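Local coordinates for 3-hydroxyisobutyrate dehydrogenase family protein (Geobacter sulfurreducens, PDB 3PDU) that binds NADP(H) and reduces succinic semialdehyde to gamma-hydroxybutyrate, as a member of the beta-hydroxyacid dehydrogenase family, at residues T2-G10 with L20-N31; M182-R193 with F278-E286. One frame throughout, in Å; residues are numbered along the deposited sequence.

Contact 1: residues T2-G10 with L20-N31; sequences TTYGFLGLG and LVRAGFDVTVWN. With NAP (NADP nicotinamide-adenine-dinucleotide phosphate), chain I.
The side-chain oxygen of N31 is gripped from two directions: L9 N donates to OD1 over 2.8 Å, and the ribose hydroxyl O3B of NADP donates to the same atom. N31 follows the second strand of the beta-alpha-beta unit of a Rossmann fold, in which strands 4-7 and 27-30 run parallel and G8 and G10 fit the GxGxxG turn between the first strand and its helix. The L9 N-H comes to OD1 from above the carbonyl plane, 44° out of it. With CG anti to the backbone N (chi1 -167°), the N31 amide is carried to the turn after strand 4-7, beside the ribose, and its ND2 donates to phosphate oxygen O3X of NADP at 2.8 Å; the same nitrogen also bonds N33 O. One amide thus ties the glycine-rich turn to the adenosine ribose and its 2'-phosphate. Behind it the backbone ladder alternates: Y4 and F6 take D26 O and T28 O, while T28 and W30 donate back to Y4 O and F6 O, and G8 N ends the series on W30 O. On the side of the sheet facing helix 13-23, L20 CD1 meets the edge of the F6 ring, and L9 crosses V29 at about a right angle, its CD1 3.9 Å from V29 CB. At the far end Y4 turns its edge toward the face of F25, the planes at 61°; helix 148-154 lies against both residues through P149 and A150. On the reverse side L7 CD2 rests on W30 CB, backed by P51 of helix 51-57. The indole reaches on to the cofactor, where W30 CH2 stops 3.9 Å from adenine C2A.

Contact 2: residues M182-R193 with F278-E286; sequences MTALGEGMALGR and FAAVFRVLE
The ring of F282 is a knob in the hole formed by G186, M189, A190 and R193 on helix 166-194. It enters edge first: CD1 lies 3.5 Å from G186 O, CE1 lies 3.7 Å from A190 N, and M189 CG comes at the ring obliquely. F282 CG is anti to the backbone N (chi1 179°), which carries the ring across to the helix, and E286 CB sits over one face of the ring, toward its margin. L285 is the second bump. Its CD1 drops onto the bare backbone at G186, 3.8 Å from the carbonyl carbon, where a CB on G186 would clash with it, while CD2 meets E187 CG. Further along, the small A190 lets the backbones come close, its CB 3.8 Å from E286 CA. M182 fills the hollow at the other end: its chain bends at chi2 and chi3 to lay SD against A279 CA at 3.7 Å, with CG on V281 CG1 and CB on F278 CE1. SD also makes an oblique Met-aromatic contact with the F278 ring. Cutting this side chain back to an alanine would remove the sulfur arm and is likely to open a gap between helix 166-194 and A279 and V281, with F278 left less firmly held. At the partly exposed end, R193 NH1 forms a salt bridge to E286 OE2 (2.9 Å), its hydrogen bond bent and weak, and a water links that oxygen to A190 O. Both segments belong to the all-helical C-terminal domain. Helix 214-225 flanks M182, A279 and F282, helix 256-270 flanks T183, V281 and L285, and a second subunit supplies G257 N and A258 N to the E187 carboxylate and Q253 NE2 to L285 O.

How the contacts relate
Contact 1 and contact 2 belong to different domains, on opposite sides of the chain's centre, their centres about 38 Å apart. Both are largely buried, but they are held differently. Contact 1 is sheet-based: regular backbone bonds between neighbouring parallel strands set its register, and its polar end is completed by NADP. Contact 2 joins the long helix 166-194 to the C-terminal turns by side-chain fit, with one salt bridge at its partly exposed end. No other subunit touches contact 1, whereas contact 2 also borders a subunit interface. The cofactor lies between them: it is bound directly at 2-10/20-31, while the F278 side chain of 182-193/278-286 stays about 7 Å away.

Contact 1: residues T2-G10 with L20-N31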
loop_
_atom_site.group_PDB
_atom_site.type_symbol
_atom_site.label_atom_id
_atom_site.label_comp_id
_atom_site.label_asym_id
_atom_site.label_seq_id
_atom_site.Cartn_x
_atom_site.Cartn_y
_atom_site.Cartn_z
ATOM N N THR A 2 -37.347 -32.243 -15.600
ATOM C CA THR A 2 -36.669 -31.350 -14.672
ATOM C C THR A 2 -37.194 -29.915 -14.803
ATOM O O THR A 2 -37.159 -29.336 -15.890
ATOM C CB THR A 2 -35.142 -31.351 -14.933
ATOM O OG1 THR A 2 -34.615 -32.674 -14.732
ATOM C CG2 THR A 2 -34.439 -30.379 -14.002
ATOM N N THR A 3 -37.672 -29.343 -13.700
ATOM C CA THR A 3 -38.077 -27.932 -13.688
ATOM C C THR A 3 -37.060 -27.074 -12.941
ATOM O O THR A 3 -36.392 -27.546 -12.016
ATOM C CB THR A 3 -39.446 -27.743 -13.022
ATOM O OG1 THR A 3 -39.372 -28.191 -11.664
ATOM C CG2 THR A 3 -40.524 -28.526 -13.775
ATOM N N TYR A 4 -36.958 -25.808 -13.334
ATOM C CA TYR A 4 -35.916 -24.930 -12.822
ATOM C C TYR A 4 -36.454 -23.723 -12.069
ATOM O O TYR A 4 -37.491 -23.157 -12.439
ATOM C CB TYR A 4 -35.026 -24.450 -13.973
ATOM C CG TYR A 4 -34.040 -25.488 -14.433
ATOM C CD1 TYR A 4 -32.794 -25.574 -13.838
ATOM C CD2 TYR A 4 -34.355 -26.387 -15.440
ATOM C CE1 TYR A 4 -31.877 -26.510 -14.235
ATOM C CE2 TYR A 4 -33.432 -27.346 -15.851
ATOM C CZ TYR A 4 -32.190 -27.391 -15.234
ATOM O OH TYR A 4 -31.236 -28.317 -15.596
ATOM N N GLY A 5 -35.744 -23.348 -11.007
ATOM C CA GLY A 5 -36.020 -22.136 -10.248
ATOM C C GLY A 5 -34.851 -21.172 -10.402
ATOM O O GLY A 5 -33.726 -21.589 -10.673
ATOM N N PHE A 6 -35.116 -19.882 -10.240
ATOM C CA PHE A 6 -34.066 -18.878 -10.317
ATOM C C PHE A 6 -34.351 -17.710 -9.366
ATOM O O PHE A 6 -35.397 -17.050 -9.458
ATOM C CB PHE A 6 -33.891 -18.380 -11.760
ATOM C CG PHE A 6 -32.526 -17.823 -12.036
ATOM C CD1 PHE A 6 -31.631 -18.515 -12.845
ATOM C CD2 PHE A 6 -32.127 -16.622 -11.464
ATOM C CE1 PHE A 6 -30.368 -18.002 -13.100
ATOM C CE2 PHE A 6 -30.859 -16.115 -11.700
ATOM C CZ PHE A 6 -29.978 -16.804 -12.520
ATOM N N LEU A 7 -33.423 -17.480 -8.443
ATOM C CA LEU A 7 -33.545 -16.428 -7.425
ATOM C C LEU A 7 -32.500 -15.347 -7.667
ATOM O O LEU A 7 -31.309 -15.651 -7.752
ATOM C CB LEU A 7 -33.310 -17.015 -6.027
ATOM C CG LEU A 7 -34.006 -18.334 -5.680
ATOM C CD1 LEU A 7 -33.624 -18.798 -4.268
ATOM C CD2 LEU A 7 -35.523 -18.196 -5.814
ATOM N N GLY A 8 -32.931 -14.092 -7.773
ATOM C CA GLY A 8 -31.988 -12.994 -7.942
ATOM C C GLY A 8 -31.874 -12.591 -9.401
ATOM O O GLY A 8 -31.107 -13.179 -10.164
ATOM N N LEU A 9 -32.659 -11.601 -9.800
ATOM C CA LEU A 9 -32.699 -11.173 -11.196
ATOM C C LEU A 9 -32.008 -9.829 -11.320
ATOM O O LEU A 9 -32.648 -8.809 -11.568
ATOM C CB LEU A 9 -34.157 -11.068 -11.673
ATOM C CG LEU A 9 -34.909 -12.406 -11.569
ATOM C CD1 LEU A 9 -36.399 -12.220 -11.874
ATOM C CD2 LEU A 9 -34.286 -13.461 -12.485
ATOM N N GLY A 10 -30.699 -9.833 -11.126
ATOM C CA GLY A 10 -29.927 -8.610 -11.209
ATOM C C GLY A 10 -29.289 -8.491 -12.576
ATOM O O GLY A 10 -29.788 -9.049 -13.564
ATOM N N LEU A 20 -32.261 -19.468 -19.801
ATOM C CA LEU A 20 -32.916 -20.738 -19.498
ATOM C C LEU A 20 -34.305 -20.780 -20.124
ATOM O O LEU A 20 -34.708 -21.786 -20.705
ATOM C CB LEU A 20 -33.013 -20.953 -17.986
ATOM C CG LEU A 20 -31.677 -21.071 -17.238
ATOM C CD1 LEU A 20 -31.900 -21.296 -15.744
ATOM C CD2 LEU A 20 -30.839 -22.207 -17.821
ATOM N N VAL A 21 -35.046 -19.683 -20.009
ATOM C CA VAL A 21 -36.369 -19.618 -20.637
ATOM C C VAL A 21 -36.262 -19.790 -22.142
ATOM O O VAL A 21 -36.992 -20.585 -22.739
ATOM C CB VAL A 21 -37.105 -18.301 -20.308
ATOM C CG1 VAL A 21 -38.437 -18.228 -21.082
ATOM C CG2 VAL A 21 -37.343 -18.203 -18.807
ATOM N N ARG A 22 -35.328 -19.074 -22.760
ATOM C CA ARG A 22 -35.187 -19.154 -24.213
ATOM C C ARG A 22 -34.702 -20.526 -24.688
ATOM O O ARG A 22 -35.023 -20.943 -25.804
ATOM C CB ARG A 22 -34.269 -18.051 -24.748
ATOM C CG ARG A 22 -34.838 -16.649 -24.600
ATOM C CD ARG A 22 -34.058 -15.657 -25.444
ATOM N NE ARG A 22 -34.083 -14.317 -24.869
ATOM C CZ ARG A 22 -33.113 -13.812 -24.114
ATOM N NH1 ARG A 22 -32.030 -14.537 -23.845
ATOM N NH2 ARG A 22 -33.228 -12.578 -23.634
ATOM N N ALA A 23 -33.942 -21.222 -23.845
ATOM C CA ALA A 23 -33.495 -22.578 -24.168
ATOM C C ALA A 23 -34.653 -23.576 -24.079
ATOM O O ALA A 23 -34.552 -24.704 -24.559
ATOM C CB ALA A 23 -32.355 -22.998 -23.249
ATOM N N GLY A 24 -35.757 -23.157 -23.469
ATOM C CA GLY A 24 -36.949 -23.986 -23.424
ATOM C C GLY A 24 -37.243 -24.690 -22.111
ATOM O O GLY A 24 -38.133 -25.557 -22.056
ATOM N N PHE A 25 -36.511 -24.341 -21.054
ATOM C CA PHE A 25 -36.812 -24.889 -19.729
ATOM C C PHE A 25 -38.048 -24.223 -19.103
ATOM O O PHE A 25 -38.383 -23.090 -19.433
ATOM C CB PHE A 25 -35.611 -24.756 -18.783
ATOM C CG PHE A 25 -34.372 -25.462 -19.277
ATOM C CD1 PHE A 25 -34.309 -26.844 -19.296
ATOM C CD2 PHE A 25 -33.275 -24.737 -19.728
ATOM C CE1 PHE A 25 -33.165 -27.497 -19.756
ATOM C CE2 PHE A 25 -32.133 -25.380 -20.192
ATOM C CZ PHE A 25 -32.080 -26.758 -20.209
ATOM N N ASP A 26 -38.722 -24.962 -18.221
ATOM C CA ASP A 26 -39.810 -24.459 -17.376
ATOM C C ASP A 26 -39.149 -23.751 -16.198
ATOM O O ASP A 26 -38.536 -24.403 -15.349
ATOM C CB ASP A 26 -40.636 -25.669 -16.900
ATOM C CG ASP A 26 -41.803 -25.297 -15.990
ATOM O OD1 ASP A 26 -41.766 -24.259 -15.304
ATOM O OD2 ASP A 26 -42.765 -26.088 -15.942
ATOM N N VAL A 27 -39.247 -22.420 -16.155
ATOM C CA VAL A 27 -38.506 -21.635 -15.167
ATOM C C VAL A 27 -39.451 -20.858 -14.248
ATOM O O VAL A 27 -40.378 -20.196 -14.714
ATOM C CB VAL A 27 -37.502 -20.641 -15.838
ATOM C CG1 VAL A 27 -36.682 -19.897 -14.784
ATOM C CG2 VAL A 27 -36.562 -21.379 -16.807
ATOM N N THR A 28 -39.202 -20.951 -12.944
ATOM C CA THR A 28 -39.905 -20.148 -11.954
ATOM C C THR A 28 -38.927 -19.142 -11.348
ATOM O O THR A 28 -37.845 -19.521 -10.910
ATOM C CB THR A 28 -40.462 -21.044 -10.848
ATOM O OG1 THR A 28 -41.368 -21.988 -11.421
ATOM C CG2 THR A 28 -41.215 -20.220 -9.805
ATOM N N VAL A 29 -39.302 -17.863 -11.316
ATOM C CA VAL A 29 -38.382 -16.829 -10.845
ATOM C C VAL A 29 -38.873 -16.110 -9.593
ATOM O O VAL A 29 -40.074 -16.030 -9.319
ATOM C CB VAL A 29 -38.085 -15.761 -11.937
ATOM C CG1 VAL A 29 -37.497 -16.410 -13.182
ATOM C CG2 VAL A 29 -39.362 -14.979 -12.295
ATOM N N TRP A 30 -37.914 -15.594 -8.836
ATOM C CA TRP A 30 -38.196 -14.719 -7.707
ATOM C C TRP A 30 -37.097 -13.672 -7.606
ATOM O O TRP A 30 -35.935 -13.938 -7.934
ATOM C CB TRP A 30 -38.296 -15.521 -6.401
ATOM C CG TRP A 30 -38.392 -14.655 -5.169
ATOM C CD1 TRP A 30 -39.530 -14.169 -4.598
ATOM C CD2 TRP A 30 -37.299 -14.167 -4.367
ATOM N NE1 TRP A 30 -39.214 -13.402 -3.487
ATOM C CE2 TRP A 30 -37.854 -13.390 -3.326
ATOM C CE3 TRP A 30 -35.906 -14.314 -4.431
ATOM C CZ2 TRP A 30 -37.067 -12.763 -2.352
ATOM C CZ3 TRP A 30 -35.122 -13.685 -3.457
ATOM C CH2 TRP A 30 -35.708 -12.924 -2.435
ATOM N N ASN A 31 -37.475 -12.473 -7.180
ATOM C CA ASN A 31 -36.520 -11.417 -6.863
ATOM C C ASN A 31 -37.075 -10.598 -5.715
ATOM O O ASN A 31 -38.276 -10.324 -5.676
ATOM C CB ASN A 31 -36.284 -10.493 -8.063
ATOM C CG ASN A 31 -35.073 -9.580 -7.873
ATOM O OD1 ASN A 31 -33.943 -10.057 -7.803
ATOM N ND2 ASN A 31 -35.304 -8.266 -7.806
HETATM P PA NAP I . -26.747 -6.904 -8.932
HETATM O O1A NAP I . -26.368 -5.882 -7.941
HETATM O O2A NAP I . -27.248 -6.348 -10.200
HETATM O O5B NAP I . -27.800 -7.939 -8.328
HETATM C C5B NAP I . -27.767 -8.426 -7.012
HETATM C C4B NAP I . -28.984 -9.331 -6.823
HETATM O O4B NAP I . -29.029 -9.761 -5.468
HETATM C C3B NAP I . -30.315 -8.614 -7.088
HETATM O O3B NAP I . -31.232 -9.576 -7.578
HETATM C C2B NAP I . -30.754 -8.189 -5.696
HETATM O O2B NAP I . -32.139 -8.073 -5.488
HETATM C C1B NAP I . -30.254 -9.378 -4.902
HETATM N N9A NAP I . -30.084 -9.079 -3.476
HETATM C C8A NAP I . -29.176 -8.246 -2.881
HETATM N N7A NAP I . -29.389 -8.303 -1.539
HETATM C C5A NAP I . -30.395 -9.165 -1.286
HETATM C C6A NAP I . -30.994 -9.593 -0.110
HETATM N N6A NAP I . -30.570 -9.136 1.074
HETATM N N1A NAP I . -32.030 -10.494 -0.189
HETATM C C2A NAP I . -32.460 -10.975 -1.410
HETATM N N3A NAP I . -31.858 -10.545 -2.573
HETATM C C4A NAP I . -30.843 -9.654 -2.503
HETATM O O3 NAP I . -25.438 -7.808 -9.115
HETATM P PN NAP I . -24.920 -8.775 -10.278
HETATM O O1N NAP I . -23.915 -8.035 -11.061
HETATM O O2N NAP I . -26.091 -9.452 -10.892
HETATM O O5D NAP I . -24.127 -9.805 -9.331
HETATM C C5D NAP I . -24.718 -10.950 -8.759
HETATM C C4D NAP I . -23.570 -11.832 -8.285
HETATM O O4D NAP I . -22.787 -12.224 -9.395
HETATM C C3D NAP I . -22.625 -11.056 -7.373
HETATM O O3D NAP I . -22.093 -11.968 -6.425
HETATM C C2D NAP I . -21.504 -10.607 -8.288
HETATM O O2D NAP I . -20.281 -10.396 -7.597
HETATM C C1D NAP I . -21.448 -11.825 -9.202
HETATM N N1N NAP I . -20.860 -11.617 -10.525
HETATM C C2N NAP I . -21.113 -10.479 -11.240
HETATM C C3N NAP I . -20.560 -10.321 -12.515
HETATM C C7N NAP I . -20.844 -9.089 -13.345
HETATM O O7N NAP I . -19.989 -8.808 -14.409
HETATM N N7N NAP I . -21.861 -8.268 -13.068
HETATM C C4N NAP I . -19.763 -11.334 -13.043
HETATM C C5N NAP I . -19.528 -12.501 -12.316
HETATM C C6N NAP I . -20.098 -12.635 -11.055
HETATM P P2B NAP I . -32.868 -6.649 -5.678
HETATM O O1X NAP I . -34.075 -6.717 -4.789
HETATM O O2X NAP I . -31.915 -5.543 -5.280
HETATM O O3X NAP I . -33.250 -6.469 -7.118
HETATM O O HOH W 1 -37.809 -27.524 -17.635
HETATM O O HOH W 2 -40.282 -24.033 -12.863
#

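Contact 2: residues M182-R193 with F278-E286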
loop_
_atom_site.group_PDB
_atom_site.type_symbol
_atom_site.label_atom_id
_atom_site.label_comp_id
_atom_site.label_asym_id
_atom_site.label_seq_id
_atom_site.Cartn_x
_atom_site.Cartn_y
_atom_site.Cartn_z
ATOM N N MET A 182 -7.225 -3.915 -13.002
ATOM C CA MET A 182 -7.996 -2.705 -13.301
ATOM C C MET A 182 -7.330 -1.478 -12.680
ATOM O O MET A 182 -7.253 -0.418 -13.317
ATOM C CB MET A 182 -9.446 -2.826 -12.826
ATOM C CG MET A 182 -10.321 -1.618 -13.217
ATOM S SD MET A 182 -10.600 -1.545 -15.000
ATOM C CE MET A 182 -9.907 0.070 -15.353
ATOM N N THR A 183 -6.838 -1.604 -11.444
ATOM C CA THR A 183 -6.142 -0.467 -10.842
ATOM C C THR A 183 -4.805 -0.210 -11.550
ATOM O O THR A 183 -4.377 0.929 -11.675
ATOM C CB THR A 183 -5.931 -0.590 -9.304
ATOM O OG1 THR A 183 -5.196 -1.788 -8.992
ATOM C CG2 THR A 183 -7.265 -0.565 -8.565
ATOM N N ALA A 184 -4.163 -1.270 -12.031
ATOM C CA ALA A 184 -2.938 -1.111 -12.810
ATOM C C ALA A 184 -3.202 -0.314 -14.088
ATOM O O ALA A 184 -2.517 0.672 -14.368
ATOM C CB ALA A 184 -2.328 -2.472 -13.142
ATOM N N LEU A 185 -4.203 -0.738 -14.855
ATOM C CA LEU A 185 -4.595 -0.013 -16.066
ATOM C C LEU A 185 -5.005 1.423 -15.750
ATOM O O LEU A 185 -4.590 2.362 -16.440
ATOM C CB LEU A 185 -5.721 -0.740 -16.812
ATOM C CG LEU A 185 -6.225 -0.032 -18.077
ATOM C CD1 LEU A 185 -5.147 -0.064 -19.149
ATOM C CD2 LEU A 185 -7.492 -0.695 -18.597
ATOM N N GLY A 186 -5.809 1.599 -14.703
ATOM C CA GLY A 186 -6.250 2.924 -14.307
ATOM C C GLY A 186 -5.101 3.860 -13.934
ATOM O O GLY A 186 -5.063 5.012 -14.380
ATOM N N GLU A 187 -4.160 3.367 -13.126
ATOM C CA GLU A 187 -3.012 4.162 -12.723
ATOM C C GLU A 187 -2.150 4.476 -13.944
ATOM O O GLU A 187 -1.610 5.565 -14.066
ATOM C CB GLU A 187 -2.186 3.455 -11.623
ATOM C CG GLU A 187 -2.806 3.608 -10.246
ATOM C CD GLU A 187 -1.980 3.025 -9.107
ATOM O OE1 GLU A 187 -2.495 3.033 -7.950
ATOM O OE2 GLU A 187 -0.830 2.575 -9.357
ATOM N N GLY A 188 -2.029 3.515 -14.851
ATOM C CA GLY A 188 -1.234 3.719 -16.048
ATOM C C GLY A 188 -1.828 4.813 -16.912
ATOM O O GLY A 188 -1.130 5.715 -17.391
ATOM N N MET A 189 -3.135 4.757 -17.098
ATOM C CA MET A 189 -3.799 5.746 -17.936
ATOM C C MET A 189 -3.771 7.124 -17.277
ATOM O O MET A 189 -3.597 8.148 -17.951
ATOM C CB MET A 189 -5.232 5.299 -18.256
ATOM C CG MET A 189 -6.017 6.303 -19.097
ATOM S SD MET A 189 -5.455 6.354 -20.825
ATOM C CE MET A 189 -6.052 4.767 -21.418
ATOM N N ALA A 190 -3.917 7.157 -15.956
ATOM C CA ALA A 190 -3.868 8.423 -15.227
ATOM C C ALA A 190 -2.488 9.077 -15.352
ATOM O O ALA A 190 -2.380 10.266 -15.648
ATOM C CB ALA A 190 -4.250 8.218 -13.749
ATOM N N LEU A 191 -1.434 8.294 -15.137
ATOM C CA LEU A 191 -0.074 8.794 -15.262
ATOM C C LEU A 191 0.170 9.232 -16.704
ATOM O O LEU A 191 0.745 10.285 -16.947
ATOM C CB LEU A 191 0.940 7.717 -14.849
ATOM C CG LEU A 191 2.431 8.059 -14.975
ATOM C CD1 LEU A 191 2.799 9.268 -14.123
ATOM C CD2 LEU A 191 3.287 6.842 -14.571
ATOM N N GLY A 192 -0.276 8.412 -17.649
ATOM C CA GLY A 192 -0.151 8.706 -19.069
ATOM C C GLY A 192 -0.726 10.054 -19.464
ATOM O O GLY A 192 -0.055 10.851 -20.130
ATOM N N ARG A 193 -1.966 10.320 -19.057
ATOM C CA ARG A 193 -2.590 11.622 -19.338
ATOM C C ARG A 193 -1.797 12.781 -18.723
ATOM O O ARG A 193 -1.633 13.840 -19.336
ATOM C CB ARG A 193 -4.021 11.648 -18.801
ATOM C CG ARG A 193 -4.955 10.616 -19.421
ATOM C CD ARG A 193 -5.621 11.189 -20.643
ATOM N NE ARG A 193 -6.835 10.473 -21.030
ATOM C CZ ARG A 193 -7.950 10.430 -20.308
ATOM N NH1 ARG A 193 -8.017 11.034 -19.133
ATOM N NH2 ARG A 193 -9.000 9.764 -20.760
ATOM N N PHE A 278 -17.002 -1.271 -12.586
ATOM C CA PHE A 278 -15.792 -1.261 -11.765
ATOM C C PHE A 278 -14.622 -0.507 -12.386
ATOM O O PHE A 278 -13.701 -0.095 -11.674
ATOM C CB PHE A 278 -15.389 -2.671 -11.279
ATOM C CG PHE A 278 -14.681 -3.524 -12.307
ATOM C CD1 PHE A 278 -13.351 -3.904 -12.108
ATOM C CD2 PHE A 278 -15.357 -4.017 -13.418
ATOM C CE1 PHE A 278 -12.697 -4.731 -13.016
ATOM C CE2 PHE A 278 -14.710 -4.846 -14.348
ATOM C CZ PHE A 278 -13.368 -5.196 -14.146
ATOM N N ALA A 279 -14.657 -0.287 -13.697
ATOM C CA ALA A 279 -13.617 0.524 -14.335
ATOM C C ALA A 279 -13.610 1.952 -13.779
ATOM O O ALA A 279 -12.621 2.685 -13.896
ATOM C CB ALA A 279 -13.793 0.545 -15.869
ATOM N N ALA A 280 -14.720 2.346 -13.172
ATOM C CA ALA A 280 -14.855 3.695 -12.643
ATOM C C ALA A 280 -13.914 3.989 -11.473
ATOM O O ALA A 280 -13.865 5.116 -10.989
ATOM C CB ALA A 280 -16.305 3.974 -12.262
ATOM N N VAL A 281 -13.165 2.989 -11.012
ATOM C CA VAL A 281 -12.122 3.268 -10.027
ATOM C C VAL A 281 -11.157 4.303 -10.609
ATOM O O VAL A 281 -10.515 5.044 -9.888
ATOM C CB VAL A 281 -11.359 1.986 -9.602
ATOM C CG1 VAL A 281 -10.549 1.425 -10.763
ATOM C CG2 VAL A 281 -10.462 2.275 -8.397
ATOM N N PHE A 282 -11.075 4.356 -11.931
ATOM C CA PHE A 282 -10.254 5.362 -12.598
ATOM C C PHE A 282 -10.581 6.775 -12.122
ATOM O O PHE A 282 -9.717 7.651 -12.082
ATOM C CB PHE A 282 -10.463 5.247 -14.104
ATOM C CG PHE A 282 -9.688 6.238 -14.909
ATOM C CD1 PHE A 282 -8.304 6.177 -14.969
ATOM C CD2 PHE A 282 -10.349 7.202 -15.664
ATOM C CE1 PHE A 282 -7.592 7.080 -15.747
ATOM C CE2 PHE A 282 -9.640 8.108 -16.437
ATOM C CZ PHE A 282 -8.263 8.045 -16.484
ATOM N N ARG A 283 -11.837 7.001 -11.767
ATOM C CA ARG A 283 -12.268 8.336 -11.369
ATOM C C ARG A 283 -11.660 8.821 -10.048
ATOM O O ARG A 283 -11.709 10.009 -9.746
ATOM C CB ARG A 283 -13.796 8.436 -11.351
ATOM C CG ARG A 283 -14.384 8.289 -12.752
ATOM C CD ARG A 283 -15.893 8.324 -12.744
ATOM N NE ARG A 283 -16.392 9.693 -12.692
ATOM C CZ ARG A 283 -17.667 10.023 -12.863
ATOM N NH1 ARG A 283 -18.571 9.076 -13.093
ATOM N NH2 ARG A 283 -18.037 11.299 -12.800
ATOM N N VAL A 284 -11.073 7.918 -9.270
ATOM C CA VAL A 284 -10.354 8.345 -8.073
ATOM C C VAL A 284 -8.846 8.163 -8.221
ATOM O O VAL A 284 -8.090 8.520 -7.323
ATOM C CB VAL A 284 -10.849 7.656 -6.769
ATOM C CG1 VAL A 284 -12.327 7.951 -6.535
ATOM C CG2 VAL A 284 -10.570 6.143 -6.791
ATOM N N LEU A 285 -8.415 7.598 -9.347
ATOM C CA LEU A 285 -6.990 7.450 -9.634
ATOM C C LEU A 285 -6.456 8.662 -10.414
ATOM O O LEU A 285 -5.370 9.173 -10.135
ATOM C CB LEU A 285 -6.730 6.148 -10.399
ATOM C CG LEU A 285 -7.111 4.852 -9.681
ATOM C CD1 LEU A 285 -6.934 3.658 -10.601
ATOM C CD2 LEU A 285 -6.292 4.663 -8.387
ATOM N N GLU A 286 -7.232 9.118 -11.397
ATOM C CA GLU A 286 -6.929 10.356 -12.111
ATOM C C GLU A 286 -7.498 11.483 -11.289
ATOM O O GLU A 286 -8.461 11.274 -10.573
ATOM C CB GLU A 286 -7.558 10.345 -13.501
ATOM C CG GLU A 286 -7.281 11.576 -14.327
ATOM C CD GLU A 286 -7.605 11.378 -15.800
ATOM O OE1 GLU A 286 -8.806 11.421 -16.162
ATOM O OE2 GLU A 286 -6.653 11.213 -16.598
HETATM O O HOH W 3 -4.269 12.092 -15.555
#